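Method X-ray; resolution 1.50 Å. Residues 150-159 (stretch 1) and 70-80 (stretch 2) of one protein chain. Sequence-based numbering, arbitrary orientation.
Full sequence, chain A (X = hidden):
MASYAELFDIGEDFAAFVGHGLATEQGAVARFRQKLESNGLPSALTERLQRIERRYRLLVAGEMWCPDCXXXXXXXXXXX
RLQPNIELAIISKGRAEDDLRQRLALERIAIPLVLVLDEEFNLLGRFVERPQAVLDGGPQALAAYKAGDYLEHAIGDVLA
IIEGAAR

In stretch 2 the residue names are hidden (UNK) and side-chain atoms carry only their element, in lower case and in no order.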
# COMPACT_ATOMS: atom_id res chain seq x y z
N TYR A 150 -1.02 11.83 6.65
CA TYR A 150 0.18 11.01 6.48
C TYR A 150 0.15 10.17 5.20
O TYR A 150 0.81 9.13 5.12
CB TYR A 150 0.36 10.09 7.69
CG TYR A 150 0.72 10.77 8.98
CD1 TYR A 150 -0.27 11.27 9.82
CD2 TYR A 150 2.05 10.89 9.39
CE1 TYR A 150 0.04 11.88 11.02
CE2 TYR A 150 2.38 11.51 10.59
CZ TYR A 150 1.37 12.01 11.40
OH TYR A 150 1.69 12.61 12.59
N LEU A 151 -0.59 10.62 4.18
CA LEU A 151 -0.62 9.91 2.91
C LEU A 151 0.75 9.81 2.26
O LEU A 151 1.14 8.74 1.78
CB LEU A 151 -1.60 10.55 1.92
CG LEU A 151 -3.08 10.27 2.12
CD1 LEU A 151 -3.50 8.93 1.61
CD2 LEU A 151 -3.48 10.41 3.54
N GLU A 152 1.50 10.91 2.24
CA GLU A 152 2.83 10.90 1.64
C GLU A 152 3.75 9.88 2.34
O GLU A 152 4.62 9.28 1.70
CB GLU A 152 3.46 12.28 1.69
CG GLU A 152 3.78 12.74 3.10
CD GLU A 152 4.19 14.20 3.16
OE1 GLU A 152 3.50 15.04 2.54
OE2 GLU A 152 5.19 14.50 3.84
N HIS A 153 3.53 9.69 3.64
CA HIS A 153 4.38 8.79 4.45
C HIS A 153 4.24 7.32 4.05
O HIS A 153 5.21 6.55 4.18
CB HIS A 153 4.09 8.95 5.95
CG HIS A 153 4.27 10.34 6.46
ND1 HIS A 153 3.41 11.37 6.13
CD2 HIS A 153 5.19 10.87 7.30
CE1 HIS A 153 3.80 12.48 6.73
NE2 HIS A 153 4.88 12.20 7.45
N ALA A 154 3.05 6.93 3.59
CA ALA A 154 2.86 5.56 3.12
C ALA A 154 3.77 5.33 1.91
O ALA A 154 4.43 4.29 1.80
CB ALA A 154 1.38 5.31 2.76
N ILE A 155 3.82 6.32 1.02
CA ILE A 155 4.68 6.27 -0.15
C ILE A 155 6.15 6.24 0.25
O ILE A 155 6.92 5.41 -0.26
CB ILE A 155 4.41 7.46 -1.11
CG1 ILE A 155 2.95 7.43 -1.61
CG2 ILE A 155 5.38 7.43 -2.28
CD1 ILE A 155 2.53 8.71 -2.36
N GLY A 156 6.53 7.14 1.17
CA GLY A 156 7.92 7.21 1.66
C GLY A 156 8.38 5.90 2.29
O GLY A 156 9.51 5.47 2.05
N ASP A 157 7.51 5.27 3.08
CA ASP A 157 7.88 4.01 3.72
C ASP A 157 8.18 2.94 2.66
O ASP A 157 9.16 2.18 2.78
CB ASP A 157 6.78 3.49 4.64
CG ASP A 157 6.67 4.25 5.96
OD1 ASP A 157 7.34 5.31 6.15
OD2 ASP A 157 5.88 3.77 6.80
N VAL A 158 7.32 2.83 1.65
CA VAL A 158 7.52 1.82 0.60
C VAL A 158 8.77 2.15 -0.21
O VAL A 158 9.56 1.25 -0.53
CB VAL A 158 6.27 1.69 -0.29
CG1 VAL A 158 6.58 0.91 -1.56
CG2 VAL A 158 5.16 1.01 0.51
N LEU A 159 8.99 3.43 -0.52
CA LEU A 159 10.20 3.81 -1.25
C LEU A 159 11.46 3.46 -0.46
O LEU A 159 12.45 3.04 -1.06
CB LEU A 159 10.21 5.30 -1.64
CG LEU A 159 9.18 5.70 -2.70
CD1 LEU A 159 9.41 7.12 -3.19
CD2 LEU A 159 9.11 4.72 -3.89
N UNK A 70 -8.31 2.14 2.82
CA UNK A 70 -8.75 3.29 2.02
C UNK A 70 -7.66 4.37 1.95
O UNK A 70 -7.36 4.91 0.88
n UNK A 70 -13.34 2.50 3.62
c UNK A 70 -11.21 2.92 2.56
c UNK A 70 -10.04 3.89 2.58
c UNK A 70 -12.31 3.34 3.51
o UNK A 70 -12.23 4.40 4.15
N UNK A 71 -7.07 4.67 3.11
CA UNK A 71 -6.04 5.70 3.24
C UNK A 71 -4.77 5.29 2.52
O UNK A 71 -4.32 5.95 1.59
c UNK A 71 -5.74 5.98 4.71
c UNK A 71 -6.97 6.55 6.91
c UNK A 71 -4.52 6.90 4.86
c UNK A 71 -6.97 6.61 5.38
N UNK A 72 -4.15 4.19 2.96
CA UNK A 72 -2.81 3.93 2.47
C UNK A 72 -2.78 3.41 1.05
O UNK A 72 -1.81 3.64 0.33
n UNK A 72 -2.57 2.99 5.78
o UNK A 72 -1.29 4.65 4.96
c UNK A 72 -2.07 3.01 3.42
c UNK A 72 -1.93 3.62 4.79
N UNK A 73 -3.83 2.70 0.64
CA UNK A 73 -3.85 2.23 -0.74
C UNK A 73 -4.19 3.35 -1.72
O UNK A 73 -3.67 3.33 -2.84
c UNK A 73 -2.88 -0.57 -0.29
c UNK A 73 -4.76 1.01 -0.90
c UNK A 73 -4.34 -0.18 -0.03
c UNK A 73 -5.28 -1.37 -0.30
N UNK A 74 -4.98 4.33 -1.30
CA UNK A 74 -5.14 5.53 -2.15
C UNK A 74 -3.77 6.17 -2.41
O UNK A 74 -3.46 6.60 -3.53
c UNK A 74 -6.10 6.54 -1.52
N UNK A 75 -2.94 6.23 -1.37
CA UNK A 75 -1.60 6.84 -1.50
C UNK A 75 -0.70 6.00 -2.41
O UNK A 75 -0.01 6.55 -3.29
c UNK A 75 -0.96 7.04 -0.13
N UNK A 76 -0.67 4.69 -2.19
CA UNK A 76 0.19 3.81 -2.98
C UNK A 76 -0.27 3.74 -4.44
O UNK A 76 0.55 3.66 -5.34
c UNK A 76 0.33 2.43 -2.33
c UNK A 76 1.11 1.03 -0.40
c UNK A 76 2.49 3.02 -1.10
c UNK A 76 1.07 2.44 -0.97
N UNK A 77 -1.58 3.80 -4.67
CA UNK A 77 -2.08 3.89 -6.03
C UNK A 77 -1.64 5.19 -6.72
O UNK A 77 -1.28 5.19 -7.91
c UNK A 77 -4.16 4.03 -7.45
o UNK A 77 -4.77 5.10 -7.64
c UNK A 77 -3.59 3.76 -6.06
o UNK A 77 -3.97 3.16 -8.33
N UNK A 78 -1.66 6.29 -5.97
CA UNK A 78 -1.17 7.56 -6.52
C UNK A 78 0.28 7.40 -6.96
O UNK A 78 0.65 7.82 -8.06
c UNK A 78 -0.19 12.59 -6.81
c UNK A 78 -1.55 10.62 -7.08
c UNK A 78 -1.16 11.90 -7.51
c UNK A 78 0.41 12.02 -5.70
c UNK A 78 0.02 10.74 -5.28
c UNK A 78 -0.95 10.03 -5.97
c UNK A 78 -1.36 8.66 -5.49
N UNK A 79 1.10 6.74 -6.14
CA UNK A 79 2.50 6.49 -6.48
C UNK A 79 2.65 5.65 -7.75
O UNK A 79 3.48 5.95 -8.60
c UNK A 79 3.26 5.86 -5.31
N UNK A 80 1.82 4.61 -7.90
CA UNK A 80 1.91 3.77 -9.08
C UNK A 80 1.46 4.51 -10.35
O UNK A 80 1.94 4.23 -11.45
c UNK A 80 -0.34 2.52 -9.26
n UNK A 80 -0.27 0.12 -9.49
c UNK A 80 1.13 2.47 -8.88
o UNK A 80 -2.18 1.04 -8.70
c UNK A 80 -1.01 1.16 -9.13
O HOH W 1 -1.33 7.40 5.56

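Position 70 carries three side-chain carbons in a row, the third bonded to one oxygen and one nitrogen; this is a primary amide on a two-carbon arm, Gln70. Its side chain makes no contact with stretch 1, and its amide nitrogen is hydrogen-bonded elsewhere in the structure.

Position 71 has four carbons, forked at the first, with one arm two carbons long: Ile71. Its CG2 lies 3.9 Å from Leu151 CD2, while its backbone O is 3.1 Å from Leu151 CD1, a tight approach.

At position 72 two carbons end in one oxygen and one nitrogen, hence Asn72. Its OD1 sits 3.5 Å from Ala154 CB and accepts a hydrogen bond from water 1, whose O is 2.8 Å away from OD1. The same water donates a weak bond to Tyr150 O, also at 2.8 Å from the water O, so it bridges the stretches.

Position 73 shows four carbons forked at the second, Leu73; its CA-to-CB bond points away from stretch 1.

Positions 74 and 75 each carry a single carbon, which makes them Ala74 and Ala75. They differ in direction: CB of Ala74 points sideways, whereas CB of Ala75 points toward stretch 1, 3.3 Å from Leu151 O, 3.6 Å from Leu151 CD1 and 4.1 Å from Ala154 CB.

Position 76 again has four carbons forked at the second. This is Leu76, with chi1 m and chi2 t; its CD2 reaches Val158 CG2 and Ala154 O, each at 3.7 Å.

Position 77 has two carbons, the second bearing two oxygens: Asp77, a carboxylate out of reach of stretch 1.

One carbon followed by a six-carbon ring identifies position 78 as Phe78. Ile155 CD1 meets the ring at its edge, 4.4 Å from Phe78 CD2.

The lone carbon of position 79 defines Ala79, whose CB is 4.0 Å from Ile155 CG2.

Position 80 has three carbons, the third with one oxygen and one nitrogen, so it is Gln80, also out of reach.

The contact is chiefly apolar packing, with no direct hydrogen bond across it. The helix axes cross at -63° and approach to 8.2 Å. Where Ala154 and Ala75 point at the opposing stretch, their short side chains let the backbones come close, with Leu151 CA 5.5 Å from Ala75 CA. Leu151 and Ile155 both pack against Ala75, and Leu76 extends the apolar surface to Val158. Together the stretches bury 442 Å².

Stretch 2 70-80: QINLAALDFAQ
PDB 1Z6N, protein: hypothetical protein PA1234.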